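Local coordinates for protein beta-ketothiolase BktB (Ralstonia eutropha, PDB 4NZS) that condenses two acetyl-CoA molecules to acetoacetyl-CoA, or acetyl-CoA with propionyl-CoA to beta-ketovaleryl-CoA, supplying precursors for the storage polyester PHBV, at residues A101-A106 with V283-A288; T235-V240 with T247-N252. All coordinates share one frame; numbering follows the deposited sequence.

Contact 1. Residues A101-A106 with V283-A288; sequences AIVSAA and VSYGHA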
loop_
_atom_site.group_PDB
_atom_site.type_symbol
_atom_site.label_atom_id
_atom_site.label_comp_id
_atom_site.label_asym_id
_atom_site.label_seq_id
_atom_site.Cartn_x
_atom_site.Cartn_y
_atom_site.Cartn_z
ATOM N N ALA A 101 -32.992 -4.246 0.066
ATOM C CA ALA A 101 -32.792 -5.647 0.462
ATOM C C ALA A 101 -34.066 -6.154 1.063
ATOM O O ALA A 101 -34.501 -7.245 0.772
ATOM C CB ALA A 101 -31.639 -5.802 1.436
ATOM N N ILE A 102 -34.673 -5.355 1.912
ATOM C CA ILE A 102 -35.996 -5.707 2.357
ATOM C C ILE A 102 -36.893 -6.029 1.150
ATOM O O ILE A 102 -37.410 -7.151 1.046
ATOM C CB ILE A 102 -36.570 -4.602 3.248
ATOM C CG1 ILE A 102 -36.399 -5.005 4.707
ATOM C CG2 ILE A 102 -38.038 -4.374 2.975
ATOM C CD1 ILE A 102 -34.970 -5.134 5.101
ATOM N N VAL A 103 -37.038 -5.073 0.232
ATOM C CA VAL A 103 -37.853 -5.277 -0.951
ATOM C C VAL A 103 -37.495 -6.529 -1.760
ATOM O O VAL A 103 -38.380 -7.252 -2.190
ATOM C CB VAL A 103 -37.725 -4.126 -1.929
ATOM C CG1 VAL A 103 -38.275 -4.542 -3.269
ATOM C CG2 VAL A 103 -38.400 -2.870 -1.402
ATOM N N SER A 104 -36.225 -6.779 -2.028
ATOM C CA SER A 104 -35.917 -7.932 -2.841
ATOM C C SER A 104 -36.173 -9.242 -2.075
ATOM O O SER A 104 -36.491 -10.284 -2.673
ATOM C CB SER A 104 -34.487 -7.837 -3.365
ATOM O OG SER A 104 -34.305 -6.604 -4.060
ATOM N N ALA A 105 -36.036 -9.189 -0.756
ATOM C CA ALA A 105 -36.464 -10.279 0.114
ATOM C C ALA A 105 -37.964 -10.492 -0.048
ATOM O O ALA A 105 -38.437 -11.601 -0.307
ATOM C CB ALA A 105 -36.153 -9.959 1.573
ATOM N N ALA A 106 -38.700 -9.409 0.127
ATOM C CA ALA A 106 -40.131 -9.409 -0.068
ATOM C C ALA A 106 -40.494 -10.080 -1.393
ATOM O O ALA A 106 -41.282 -11.032 -1.462
ATOM C CB ALA A 106 -40.638 -7.967 -0.052
ATOM N N VAL A 283 -47.490 -3.315 2.425
ATOM C CA VAL A 283 -48.550 -2.755 1.604
ATOM C C VAL A 283 -48.101 -2.712 0.162
ATOM O O VAL A 283 -48.607 -3.459 -0.655
ATOM C CB VAL A 283 -48.937 -1.338 2.019
ATOM C CG1 VAL A 283 -50.081 -0.843 1.142
ATOM C CG2 VAL A 283 -49.299 -1.305 3.496
ATOM N N SER A 284 -47.139 -1.838 -0.129
ATOM C CA SER A 284 -46.618 -1.618 -1.473
ATOM C C SER A 284 -45.213 -0.958 -1.342
ATOM O O SER A 284 -44.764 -0.648 -0.225
ATOM C CB SER A 284 -47.580 -0.731 -2.274
ATOM O OG SER A 284 -47.617 0.605 -1.746
ATOM N N TYR A 285 -44.540 -0.767 -2.483
ATOM C CA TYR A 285 -43.219 -0.138 -2.590
ATOM C C TYR A 285 -43.056 0.456 -3.969
ATOM O O TYR A 285 -43.569 -0.096 -4.966
ATOM C CB TYR A 285 -42.095 -1.154 -2.402
ATOM C CG TYR A 285 -42.024 -2.190 -3.505
ATOM C CD1 TYR A 285 -41.437 -1.899 -4.748
ATOM C CD2 TYR A 285 -42.557 -3.456 -3.315
ATOM C CE1 TYR A 285 -41.413 -2.850 -5.762
ATOM C CE2 TYR A 285 -42.511 -4.431 -4.310
ATOM C CZ TYR A 285 -41.956 -4.135 -5.528
ATOM O OH TYR A 285 -41.941 -5.126 -6.503
ATOM N N GLY A 286 -42.297 1.547 -4.039
ATOM C CA GLY A 286 -42.019 2.240 -5.305
ATOM C C GLY A 286 -40.668 2.963 -5.367
ATOM O O GLY A 286 -40.303 3.740 -4.482
ATOM N N HIS A 287 -39.955 2.732 -6.461
ATOM C CA HIS A 287 -38.617 3.263 -6.666
ATOM C C HIS A 287 -38.683 4.491 -7.589
ATOM O O HIS A 287 -39.747 4.817 -8.115
ATOM C CB HIS A 287 -37.734 2.179 -7.310
ATOM C CG HIS A 287 -37.582 0.921 -6.505
ATOM N ND1 HIS A 287 -38.575 0.398 -5.706
ATOM C CD2 HIS A 287 -36.545 0.057 -6.416
ATOM C CE1 HIS A 287 -38.157 -0.734 -5.162
ATOM N NE2 HIS A 287 -36.927 -0.964 -5.578
ATOM N N ALA A 288 -37.548 5.171 -7.777
ATOM C CA ALA A 288 -37.439 6.259 -8.763
ATOM C C ALA A 288 -36.004 6.717 -9.004
ATOM O O ALA A 288 -35.136 6.644 -8.129
ATOM C CB ALA A 288 -38.278 7.452 -8.355
#
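Val103 meets Tyr285 and His287 with its two methyls, which touch ring carbons and a CB; no hydrogen bond crosses the contact. CG1 sits over the centre of the Tyr285 ring, 4.2 Å from the centroid and only 2° off the ring normal, a CH-pi contact. The same methyl lies at the edge of the imidazole, near its plane, with CG1 of Val103 4.3 Å from His287 CE1. CG2 of Val103 rests on Tyr285 CB at 4.2 Å. With CG1 anti to the backbone N (chi1 165°), the branched valine serves ring face and CB together, while tyrosine supplies both a broad face and a hydroxyl that reaches another chain.

The polar ends of both rings are held from outside: Tyr285 OH by a hydrogen bond to Asp113 of the second subunit, His287 NE2 by one to Gln100, about a turn earlier on the helix of Val103. Arg309 adds a cation-pi contact to the tyrosine ring. Helix 97-110 of the N-terminal thiolase domain packs here on strand 280-289 of the C-terminal domain, next to the subunit interface; Ile102 of the helix touches Val263 and Met265 on strand 257-267.

Contact 2. Residues T235-V240 with T247-N252; sequences TKLRPV and TVTAGN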
loop_
_atom_site.group_PDB
_atom_site.type_symbol
_atom_site.label_atom_id
_atom_site.label_comp_id
_atom_site.label_asym_id
_atom_site.label_seq_id
_atom_site.Cartn_x
_atom_site.Cartn_y
_atom_site.Cartn_z
ATOM N N THR A 235 -24.756 26.138 15.252
ATOM C CA THR A 235 -24.661 27.218 14.290
ATOM C C THR A 235 -23.232 27.747 14.283
ATOM O O THR A 235 -22.868 28.531 13.421
ATOM C CB THR A 235 -25.658 28.373 14.537
ATOM O OG1 THR A 235 -25.036 29.601 14.170
ATOM C CG2 THR A 235 -26.140 28.491 15.996
ATOM N N LYS A 236 -22.411 27.286 15.222
ATOM C CA LYS A 236 -20.970 27.589 15.209
ATOM C C LYS A 236 -20.257 26.952 14.011
ATOM O O LYS A 236 -19.130 27.322 13.692
ATOM C CB LYS A 236 -20.325 27.109 16.515
ATOM C CG LYS A 236 -18.865 27.476 16.683
ATOM C CD LYS A 236 -18.548 28.938 16.367
ATOM C CE LYS A 236 -17.215 29.351 16.995
ATOM N NZ LYS A 236 -16.621 30.553 16.341
ATOM N N LEU A 237 -20.909 25.986 13.364
ATOM C CA LEU A 237 -20.343 25.344 12.186
ATOM C C LEU A 237 -20.459 26.240 10.973
ATOM O O LEU A 237 -21.351 27.091 10.899
ATOM C CB LEU A 237 -21.003 23.972 11.870
ATOM C CG LEU A 237 -20.809 22.755 12.803
ATOM C CD1 LEU A 237 -19.644 22.942 13.762
ATOM C CD2 LEU A 237 -22.055 22.426 13.604
ATOM N N ARG A 238 -19.545 25.979 10.036
ATOM C CA ARG A 238 -19.324 26.703 8.804
ATOM C C ARG A 238 -19.658 25.743 7.661
ATOM O O ARG A 238 -19.426 24.545 7.781
ATOM C CB ARG A 238 -17.843 27.100 8.714
ATOM C CG ARG A 238 -17.169 27.540 10.033
ATOM C CD ARG A 238 -15.647 27.275 10.041
ATOM N NE ARG A 238 -15.238 25.887 10.389
ATOM C CZ ARG A 238 -14.916 24.907 9.524
ATOM N NH1 ARG A 238 -14.955 25.082 8.213
ATOM N NH2 ARG A 238 -14.547 23.722 9.984
ATOM N N PRO A 239 -20.218 26.246 6.551
ATOM C CA PRO A 239 -20.606 25.290 5.526
ATOM C C PRO A 239 -19.438 24.457 4.965
ATOM O O PRO A 239 -18.507 25.021 4.373
ATOM C CB PRO A 239 -21.225 26.185 4.448
ATOM C CG PRO A 239 -21.765 27.343 5.190
ATOM C CD PRO A 239 -20.755 27.591 6.264
ATOM N N VAL A 240 -19.482 23.132 5.142
ATOM C CA VAL A 240 -18.325 22.271 4.745
ATOM C C VAL A 240 -18.124 21.959 3.199
ATOM O O VAL A 240 -16.990 21.764 2.740
ATOM C CB VAL A 240 -18.289 20.944 5.583
ATOM C CG1 VAL A 240 -17.965 21.215 7.027
ATOM C CG2 VAL A 240 -19.587 20.166 5.496
ATOM N N THR A 247 -24.755 26.494 2.965
ATOM C CA THR A 247 -25.695 26.263 4.056
ATOM C C THR A 247 -25.391 24.947 4.777
ATOM O O THR A 247 -25.546 24.867 5.985
ATOM C CB THR A 247 -27.184 26.366 3.614
ATOM O OG1 THR A 247 -27.581 25.184 2.907
ATOM C CG2 THR A 247 -27.426 27.609 2.738
ATOM N N VAL A 248 -24.913 23.932 4.066
ATOM C CA VAL A 248 -24.792 22.611 4.658
ATOM C C VAL A 248 -23.499 22.486 5.479
ATOM O O VAL A 248 -22.424 22.867 5.017
ATOM C CB VAL A 248 -24.881 21.528 3.564
ATOM C CG1 VAL A 248 -24.741 20.136 4.147
ATOM C CG2 VAL A 248 -26.197 21.634 2.794
ATOM N N THR A 249 -23.634 21.935 6.692
ATOM C CA THR A 249 -22.541 21.780 7.672
ATOM C C THR A 249 -22.291 20.299 8.107
ATOM O O THR A 249 -22.998 19.363 7.699
ATOM C CB THR A 249 -22.835 22.586 8.978
ATOM O OG1 THR A 249 -23.989 22.047 9.659
ATOM C CG2 THR A 249 -23.073 24.054 8.698
ATOM N N ALA A 250 -21.290 20.108 8.959
ATOM C CA ALA A 250 -21.126 18.846 9.691
ATOM C C ALA A 250 -22.335 18.631 10.612
ATOM O O ALA A 250 -22.954 17.544 10.622
ATOM C CB ALA A 250 -19.836 18.881 10.482
ATOM N N GLY A 251 -22.679 19.693 11.352
ATOM C CA GLY A 251 -23.833 19.726 12.238
ATOM C C GLY A 251 -25.157 19.283 11.635
ATOM O O GLY A 251 -25.916 18.546 12.291
ATOM N N ASN A 252 -25.465 19.749 10.432
ATOM C CA ASN A 252 -26.746 19.446 9.811
ATOM C C ASN A 252 -26.724 18.369 8.733
ATOM O O ASN A 252 -27.664 18.207 7.977
ATOM C CB ASN A 252 -27.507 20.705 9.372
ATOM C CG ASN A 252 -26.805 21.499 8.281
ATOM O OD1 ASN A 252 -26.121 20.961 7.426
ATOM N ND2 ASN A 252 -27.008 22.800 8.304
#
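An ST motif shapes one side of this contact, in the long loop between strands 217-219 and 257-267 of the thiolase N-terminal domain: Thr249 OG1 accepts from the backbone N of Asn252 at 2.8 Å. Asn252 replies through its side chain, whose OD1 takes a nearly straight bond from Thr249 N (178°), although the donor lies above the carbonyl plane. Threonine and asparagine suit these places because each offers a short polar side chain to the other's backbone. The ND2 of Asn252 also bonds to Asp182 of helix 178-197, and weakly to Thr247 O.

Against this turn lies 235-240. Leu237 CB packs on Thr249 CB at 3.7 Å, with the threonine methyl alongside. With CG of Leu237 anti to its carbonyl carbon (chi1 -68°), the branch is carried towards Gly251, which presents bare backbone to it, and CD2 lies 3.5 Å from the glycine CA. Farther along, Pro239 lays its ring carbons by the backbone of Thr247, and Val240 CG2 touches Thr249 C at 3.8 Å. Pro239 has no N-H to give; the backbone bond across the contact is that of Val240 N, a bent one (131°) to Val248 O at 3.0 Å, in the carbonyl plane, while Pro239 CA makes a C-H...O contact with that same oxygen at 3.1 Å.

Overall arrangement
The two contacts lie on opposite sides of the chain's centre, their own centres 34 Å apart and their nearest atoms about 21 Å apart. Along the chain contact 2 is nested within contact 1: helix 97-110 comes first, both loop segments follow, and strand 280-289 comes last. Contact 1 is long-range and buried, joining the N-terminal and C-terminal thiolase domains at the interface with the second subunit. Contact 2 is local and partly buried, folding a more peripheral loop of the N-terminal domain upon itself, and no other chain of the assembly touches it. That loop leads into strand 257-267, which belongs to the same mixed sheet as strand 280-289.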